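Local atomic coordinates of DNA primase (Helicobacter pylori, PDB entry 4EHS), a protein that synthesises the short RNA primers that start DNA replication and stimulates the DnaB helicase, which its C-terminal domain binds. Residues L105-F108 against E109-K113; I127-K130 against K131-A135; A135-K138 against L139-E143. All coordinates share one frame; numbering follows the deposited sequence.

Contact 1. Residues L105-F108 against E109-K113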
loop_
_atom_site.group_PDB
_atom_site.type_symbol
_atom_site.label_atom_id
_atom_site.label_comp_id
_atom_site.label_asym_id
_atom_site.label_seq_id
_atom_site.Cartn_x
_atom_site.Cartn_y
_atom_site.Cartn_z
ATOM N N LEU A 105 -9.411 -5.478 -7.604
ATOM C CA LEU A 105 -9.947 -6.869 -7.498
ATOM C C LEU A 105 -9.248 -7.791 -8.481
ATOM O O LEU A 105 -8.720 -8.862 -8.065
ATOM C CB LEU A 105 -11.487 -6.926 -7.655
ATOM C CG LEU A 105 -12.155 -8.319 -7.671
ATOM C CD1 LEU A 105 -12.153 -8.967 -6.308
ATOM C CD2 LEU A 105 -13.570 -8.252 -8.190
ATOM N N ARG A 106 -9.167 -7.410 -9.758
ATOM C CA ARG A 106 -8.329 -8.164 -10.696
ATOM C C ARG A 106 -6.893 -8.452 -10.306
ATOM O O ARG A 106 -6.413 -9.604 -10.435
ATOM C CB ARG A 106 -8.374 -7.577 -12.092
ATOM C CG ARG A 106 -9.833 -7.744 -12.556
ATOM C CD ARG A 106 -9.912 -7.584 -14.040
ATOM N NE ARG A 106 -11.302 -7.809 -14.541
ATOM C CZ ARG A 106 -11.595 -7.554 -15.823
ATOM N NH1 ARG A 106 -10.634 -7.134 -16.642
ATOM N NH2 ARG A 106 -12.816 -7.704 -16.258
ATOM N N TYR A 107 -6.222 -7.443 -9.775
ATOM C CA TYR A 107 -4.858 -7.632 -9.272
ATOM C C TYR A 107 -4.835 -8.755 -8.202
ATOM O O TYR A 107 -4.004 -9.652 -8.256
ATOM C CB TYR A 107 -4.365 -6.312 -8.663
ATOM C CG TYR A 107 -3.042 -6.469 -7.973
ATOM C CD1 TYR A 107 -1.840 -6.322 -8.677
ATOM C CD2 TYR A 107 -3.001 -6.763 -6.622
ATOM C CE1 TYR A 107 -0.606 -6.491 -8.050
ATOM C CE2 TYR A 107 -1.778 -6.952 -5.994
ATOM C CZ TYR A 107 -0.597 -6.778 -6.694
ATOM O OH TYR A 107 0.615 -6.964 -6.005
ATOM N N PHE A 108 -5.716 -8.697 -7.246
ATOM C CA PHE A 108 -5.712 -9.716 -6.167
ATOM C C PHE A 108 -6.174 -11.098 -6.649
ATOM O O PHE A 108 -5.659 -12.131 -6.156
ATOM C CB PHE A 108 -6.499 -9.273 -4.950
ATOM C CG PHE A 108 -5.788 -8.241 -4.120
ATOM C CD1 PHE A 108 -4.671 -8.588 -3.352
ATOM C CD2 PHE A 108 -6.226 -6.936 -4.088
ATOM C CE1 PHE A 108 -4.006 -7.622 -2.588
ATOM C CE2 PHE A 108 -5.598 -5.973 -3.279
ATOM C CZ PHE A 108 -4.467 -6.294 -2.560
ATOM N N GLU A 109 -7.068 -11.134 -7.644
ATOM C CA GLU A 109 -7.434 -12.434 -8.222
ATOM C C GLU A 109 -6.215 -13.077 -8.879
ATOM O O GLU A 109 -5.958 -14.288 -8.676
ATOM C CB GLU A 109 -8.641 -12.239 -9.180
ATOM C CG GLU A 109 -9.965 -12.044 -8.435
ATOM C CD GLU A 109 -11.154 -11.752 -9.383
ATOM O OE1 GLU A 109 -10.886 -11.316 -10.535
ATOM O OE2 GLU A 109 -12.328 -11.956 -8.964
ATOM N N ARG A 110 -5.425 -12.302 -9.629
ATOM C CA ARG A 110 -4.178 -12.777 -10.154
ATOM C C ARG A 110 -3.194 -13.245 -9.054
ATOM O O ARG A 110 -2.464 -14.222 -9.260
ATOM C CB ARG A 110 -3.470 -11.725 -11.008
ATOM C CG ARG A 110 -4.169 -11.468 -12.349
ATOM C CD ARG A 110 -3.352 -10.582 -13.286
ATOM N NE ARG A 110 -2.796 -9.334 -12.777
ATOM C CZ ARG A 110 -3.456 -8.160 -12.691
ATOM N NH1 ARG A 110 -4.728 -8.072 -13.053
ATOM N NH2 ARG A 110 -2.802 -7.085 -12.259
ATOM N N GLN A 111 -3.126 -12.515 -7.948
ATOM C CA GLN A 111 -2.267 -12.916 -6.845
ATOM C C GLN A 111 -2.601 -14.317 -6.364
ATOM O O GLN A 111 -1.695 -15.066 -6.037
ATOM C CB GLN A 111 -2.390 -11.937 -5.668
ATOM C CG GLN A 111 -1.677 -10.631 -5.946
ATOM C CD GLN A 111 -0.264 -10.823 -6.410
ATOM O OE1 GLN A 111 0.085 -10.479 -7.528
ATOM N NE2 GLN A 111 0.564 -11.378 -5.554
ATOM N N LEU A 112 -3.877 -14.610 -6.225
ATOM C CA LEU A 112 -4.336 -15.917 -5.794
ATOM C C LEU A 112 -3.745 -17.006 -6.700
ATOM O O LEU A 112 -3.330 -18.040 -6.215
ATOM C CB LEU A 112 -5.869 -16.017 -5.773
ATOM C CG LEU A 112 -6.655 -15.531 -4.569
ATOM C CD1 LEU A 112 -8.092 -16.035 -4.604
ATOM C CD2 LEU A 112 -6.023 -15.959 -3.252
ATOM N N LYS A 113 -3.686 -16.767 -8.000
ATOM C CA LYS A 113 -2.998 -17.748 -8.903
ATOM C C LYS A 113 -1.479 -17.764 -8.842
ATOM O O LYS A 113 -0.847 -18.837 -8.941
ATOM C CB LYS A 113 -3.355 -17.492 -10.373
ATOM C CG LYS A 113 -4.794 -17.755 -10.757
ATOM C CD LYS A 113 -4.885 -17.718 -12.284
ATOM C CE LYS A 113 -4.170 -18.911 -12.928
ATOM N NZ LYS A 113 -3.861 -18.643 -14.361
#

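Contact 2. Residues I127-K130 against K131-A135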
loop_
_atom_site.group_PDB
_atom_site.type_symbol
_atom_site.label_atom_id
_atom_site.label_comp_id
_atom_site.label_asym_id
_atom_site.label_seq_id
_atom_site.Cartn_x
_atom_site.Cartn_y
_atom_site.Cartn_z
ATOM N N ILE A 127 0.750 -15.995 4.198
ATOM C CA ILE A 127 0.311 -14.658 4.591
ATOM C C ILE A 127 -0.303 -13.891 3.430
ATOM O O ILE A 127 -1.280 -13.238 3.564
ATOM C CB ILE A 127 1.448 -13.827 5.203
ATOM C CG1 ILE A 127 1.959 -14.473 6.458
ATOM C CG2 ILE A 127 0.924 -12.506 5.601
ATOM C CD1 ILE A 127 3.215 -13.926 6.957
ATOM N N CYS A 128 0.315 -14.027 2.292
ATOM C CA CYS A 128 -0.066 -13.316 1.121
ATOM C C CYS A 128 -1.323 -13.868 0.518
ATOM O O CYS A 128 -2.116 -13.126 0.085
ATOM C CB CYS A 128 1.064 -13.288 0.128
ATOM S SG CYS A 128 2.451 -12.369 0.733
ATOM N N LEU A 129 -1.518 -15.165 0.566
ATOM C CA LEU A 129 -2.777 -15.710 0.102
ATOM C C LEU A 129 -3.927 -15.223 0.979
ATOM O O LEU A 129 -4.947 -14.848 0.504
ATOM C CB LEU A 129 -2.752 -17.229 0.082
ATOM C CG LEU A 129 -1.951 -17.848 -1.016
ATOM C CD1 LEU A 129 -1.740 -19.298 -0.793
ATOM C CD2 LEU A 129 -2.637 -17.667 -2.267
ATOM N N LYS A 130 -3.695 -15.241 2.278
ATOM C CA LYS A 130 -4.755 -14.821 3.187
ATOM C C LYS A 130 -5.128 -13.347 2.952
ATOM O O LYS A 130 -6.311 -13.023 2.873
ATOM C CB LYS A 130 -4.317 -15.038 4.632
ATOM C CG LYS A 130 -5.443 -14.764 5.658
ATOM C CD LYS A 130 -4.962 -15.196 7.047
ATOM C CE LYS A 130 -6.153 -15.469 7.959
ATOM N NZ LYS A 130 -6.571 -14.221 8.630
ATOM N N LYS A 131 -4.101 -12.512 2.767
ATOM C CA LYS A 131 -4.303 -11.099 2.470
ATOM C C LYS A 131 -5.035 -10.885 1.155
ATOM O O LYS A 131 -5.959 -10.053 1.087
ATOM C CB LYS A 131 -2.977 -10.381 2.443
ATOM C CG LYS A 131 -3.159 -8.856 2.296
ATOM C CD LYS A 131 -2.420 -8.281 1.062
ATOM C CE LYS A 131 -2.326 -6.731 1.045
ATOM N NZ LYS A 131 -0.939 -6.224 1.244
ATOM N N ALA A 132 -4.682 -11.634 0.118
ATOM C CA ALA A 132 -5.404 -11.475 -1.170
ATOM C C ALA A 132 -6.858 -11.888 -1.049
ATOM O O ALA A 132 -7.707 -11.271 -1.602
ATOM C CB ALA A 132 -4.746 -12.286 -2.248
ATOM N N ARG A 133 -7.135 -13.003 -0.345
ATOM C CA ARG A 133 -8.539 -13.435 -0.141
ATOM C C ARG A 133 -9.359 -12.423 0.640
ATOM O O ARG A 133 -10.553 -12.168 0.325
ATOM C CB ARG A 133 -8.610 -14.799 0.592
ATOM C CG ARG A 133 -8.262 -15.992 -0.270
ATOM C CD ARG A 133 -8.440 -17.353 0.555
ATOM N NE ARG A 133 -7.304 -18.249 0.291
ATOM C CZ ARG A 133 -7.175 -18.920 -0.831
ATOM N NH1 ARG A 133 -8.167 -18.797 -1.712
ATOM N NH2 ARG A 133 -6.063 -19.673 -1.109
ATOM N N GLN A 134 -8.728 -11.874 1.670
ATOM C CA GLN A 134 -9.369 -10.904 2.491
ATOM C C GLN A 134 -9.687 -9.687 1.622
ATOM O O GLN A 134 -10.810 -9.115 1.702
ATOM C CB GLN A 134 -8.511 -10.498 3.668
ATOM C CG GLN A 134 -9.300 -9.556 4.580
ATOM C CD GLN A 134 -8.478 -8.943 5.695
ATOM O OE1 GLN A 134 -7.263 -8.789 5.572
ATOM N NE2 GLN A 134 -9.137 -8.607 6.802
ATOM N N ALA A 135 -8.697 -9.274 0.844
ATOM C CA ALA A 135 -8.901 -8.062 -0.023
ATOM C C ALA A 135 -10.069 -8.247 -0.998
ATOM O O ALA A 135 -10.932 -7.354 -1.193
ATOM C CB ALA A 135 -7.585 -7.744 -0.776
HETATM O O HOH W 1 -6.533 -11.696 6.808
#

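Contact 3. Residues A135-K138 against L139-E143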
loop_
_atom_site.group_PDB
_atom_site.type_symbol
_atom_site.label_atom_id
_atom_site.label_comp_id
_atom_site.label_asym_id
_atom_site.label_seq_id
_atom_site.Cartn_x
_atom_site.Cartn_y
_atom_site.Cartn_z
ATOM N N ALA A 135 -8.697 -9.274 0.844
ATOM C CA ALA A 135 -8.901 -8.062 -0.023
ATOM C C ALA A 135 -10.069 -8.247 -0.998
ATOM O O ALA A 135 -10.932 -7.354 -1.193
ATOM C CB ALA A 135 -7.585 -7.744 -0.776
ATOM N N ILE A 136 -10.118 -9.423 -1.609
ATOM C CA ILE A 136 -11.165 -9.779 -2.576
ATOM C C ILE A 136 -12.522 -9.698 -1.864
ATOM O O ILE A 136 -13.467 -9.160 -2.416
ATOM C CB ILE A 136 -10.868 -11.164 -3.209
ATOM C CG1 ILE A 136 -9.638 -11.081 -4.161
ATOM C CG2 ILE A 136 -12.105 -11.715 -3.974
ATOM C CD1 ILE A 136 -9.063 -12.453 -4.576
HETATM N N MSE A 137 -12.600 -10.212 -0.641
HETATM C CA MSE A 137 -13.836 -10.135 0.132
HETATM C C MSE A 137 -14.280 -8.683 0.299
HETATM O O MSE A 137 -15.402 -8.319 -0.051
HETATM C CB MSE A 137 -13.654 -10.792 1.501
HETATM C CG MSE A 137 -14.954 -11.025 2.254
HETATM SE SE MSE A 137 -14.677 -11.886 3.982
HETATM C CE MSE A 137 -13.591 -10.509 4.836
ATOM N N LYS A 138 -13.384 -7.861 0.836
ATOM C CA LYS A 138 -13.640 -6.434 1.043
ATOM C C LYS A 138 -14.003 -5.716 -0.235
ATOM O O LYS A 138 -14.940 -4.912 -0.223
ATOM C CB LYS A 138 -12.476 -5.748 1.742
ATOM C CG LYS A 138 -12.395 -6.108 3.199
ATOM C CD LYS A 138 -11.093 -5.686 3.828
ATOM C CE LYS A 138 -11.079 -6.123 5.292
ATOM N NZ LYS A 138 -10.584 -5.015 6.150
ATOM N N LEU A 139 -13.281 -5.988 -1.319
ATOM C CA LEU A 139 -13.539 -5.289 -2.567
ATOM C C LEU A 139 -14.962 -5.586 -2.963
ATOM O O LEU A 139 -15.727 -4.684 -3.316
ATOM C CB LEU A 139 -12.508 -5.632 -3.640
ATOM C CG LEU A 139 -11.110 -5.024 -3.317
ATOM C CD1 LEU A 139 -9.877 -5.780 -3.858
ATOM C CD2 LEU A 139 -11.045 -3.606 -3.890
ATOM N N LYS A 140 -15.349 -6.842 -2.852
ATOM C CA LYS A 140 -16.724 -7.179 -3.215
ATOM C C LYS A 140 -17.710 -6.608 -2.217
ATOM O O LYS A 140 -18.859 -6.391 -2.573
ATOM C CB LYS A 140 -16.889 -8.700 -3.332
ATOM C CG LYS A 140 -16.215 -9.287 -4.555
ATOM C CD LYS A 140 -16.082 -10.795 -4.375
ATOM C CE LYS A 140 -15.962 -11.408 -5.753
ATOM N NZ LYS A 140 -14.568 -11.870 -5.940
ATOM N N GLN A 141 -17.305 -6.372 -0.967
ATOM C CA GLN A 141 -18.212 -5.674 -0.040
ATOM C C GLN A 141 -18.286 -4.164 -0.408
ATOM O O GLN A 141 -18.920 -3.391 0.306
ATOM C CB GLN A 141 -17.786 -5.840 1.422
ATOM C CG GLN A 141 -18.113 -7.176 2.073
ATOM C CD GLN A 141 -17.277 -7.456 3.340
ATOM O OE1 GLN A 141 -16.621 -6.555 3.935
ATOM N NE2 GLN A 141 -17.280 -8.726 3.750
ATOM N N GLY A 142 -17.619 -3.760 -1.492
ATOM C CA GLY A 142 -17.525 -2.346 -1.887
ATOM C C GLY A 142 -16.431 -1.462 -1.283
ATOM O O GLY A 142 -16.483 -0.234 -1.454
ATOM N N GLU A 143 -15.457 -2.043 -0.556
ATOM C CA GLU A 143 -14.396 -1.249 0.083
ATOM C C GLU A 143 -13.172 -1.197 -0.816
ATOM O O GLU A 143 -12.816 -2.203 -1.399
ATOM C CB GLU A 143 -13.836 -1.870 1.378
ATOM C CG GLU A 143 -14.750 -2.286 2.509
ATOM C CD GLU A 143 -13.935 -2.549 3.759
ATOM O OE1 GLU A 143 -12.792 -2.027 3.839
ATOM O OE2 GLU A 143 -14.433 -3.250 4.673
#

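Contact 1. Residues L105-F108 against E109-K113
Y107 holds its ring out from the helix, with CG anti to the backbone N (chi1 173°), and Q111 bends at chi2 (-51°) to lie along it. The two side chains sit one turn apart in helix 96-117 of the helicase-binding domain. Q111 CG comes within 3.7 Å of Y107 CE2. The amide then runs nearly parallel to the ring, the planes 16° apart, with Q111 OE1 3.9 Å from Y107 CZ. The phenol oxygen has its polar partner elsewhere, a hydrogen bond to E149, which belongs to the C-terminal tag.

R110 turns at chi3, which folds its guanidinium back over the preceding turn. One face of that group lies against Y107 CA, and its plane stands perpendicular to the Y107 ring. On another side of the helix, the extended E109 chain reaches L105. Its carboxylate lies against the branch point, L105 CG 3.9 Å from E109 OE2, and makes a long, weak ion pair with K140. R106 points away from this turn and is hydrogen-bonded to the carbonyl of P28. F108 and L105 pack on helix 122-140.

Regular i to i+4 backbone bonds hold the turns together. The shortest runs from E109 N to L105 O, 2.8 Å.

Contact 2. Residues I127-K130 against K131-A135
Two turns of helix 122-140, the last helix of the helicase-binding domain, carry this contact. L129 and R133 are one turn apart and run alongside each other in the same direction. The terminal NH2 of R133 is 4.1 Å from L129 CD2, a loose approach of a guanidinium to a methyl group. The aliphatic start of R133 is closer in, with its CG 3.6 Å from L129 O. L129 packs on I115 of helix 96-117, and the aliphatic part of R133 on L112.

K130 and Q134 are joined through water. K130 has CG anti to the backbone N (chi1 -174°), and the chain runs extended away from the helix and turns at chi4 to present NZ to the water. NZ donates to water 1 over 3.1 Å. The same water gives a weak bond of 3.2 Å to Q134 OE1. K130 NZ also forms a salt bridge with D49 of the second subunit. K131 NZ is hydrogen-bonded to the carbonyl of V52 of the second subunit and forms a salt bridge with E149, a tag residue of its own chain. C128 carries a covalently linked beta-mercaptoethanol, probably from the crystallisation liquor.

Four successive backbone bonds support these side chains. They start with K131 N to I127 O, 3.0 Å, and end with Q134 N to K130 O, 2.9 Å. One side of the segment thus packs on helix 96-117 while its lysines reach the partner subunit, an arrangement typical of an amphipathic alpha-helix at a dimer interface.

Contact 3. Residues A135-K138 against L139-E143
K138 O takes the N-H of E143 over 2.9 Å, at the point where helix 122-140 ends in a Schellman motif. The donor stands above the carbonyl plane, 36° out of it. G142 has positive phi (86°) and turns the chain back, which brings E143 N round to this oxygen. G142 N is bonded to L139 O at 2.8 Å. The two bonds are the 6→1 (E143 N to K138 O) and 5→2 (G142 N to L139 O) pair of the motif.

The E143 side chain, extended beyond CG, then crosses K138 obliquely. Its OE2 lies 3.8 Å from K138 CG, against the aliphatic part of the lysine. The charged ends do not meet: K138 NZ and E143 OE1 are 4.4 Å apart, too far for a salt bridge.

Along the helix, M137, a selenomethionine here, and Q141 run side by side, with Q141 NE2 3.6 Å from M137 CG. L139 turns inward beside A135 and packs on V145 of the following loop. I136 packs on helix 96-117. K140 runs alongside I136, and K140 CG lies 3.5 Å from I136 O.

How the contacts relate
Contact 1 lies on helix 96-117, and contacts 2 and 3 lie in series on helix 122-140, sharing A135. The two helices follow each other in the chain and pack together. F108 and L112 of contact 1 meet A132, A135, L129 and R133 of contact 2. Further along, L105, F108 and L112 meet I136 of contact 3. Contacts 1 and 2 are surface contacts, while contact 3 is partly buried. Their chemistry differs with place. Contact 1 sets an aromatic ring against an amide, contact 2 sends lysines to the second subunit, and contact 3 ends a helix with backbone bonds.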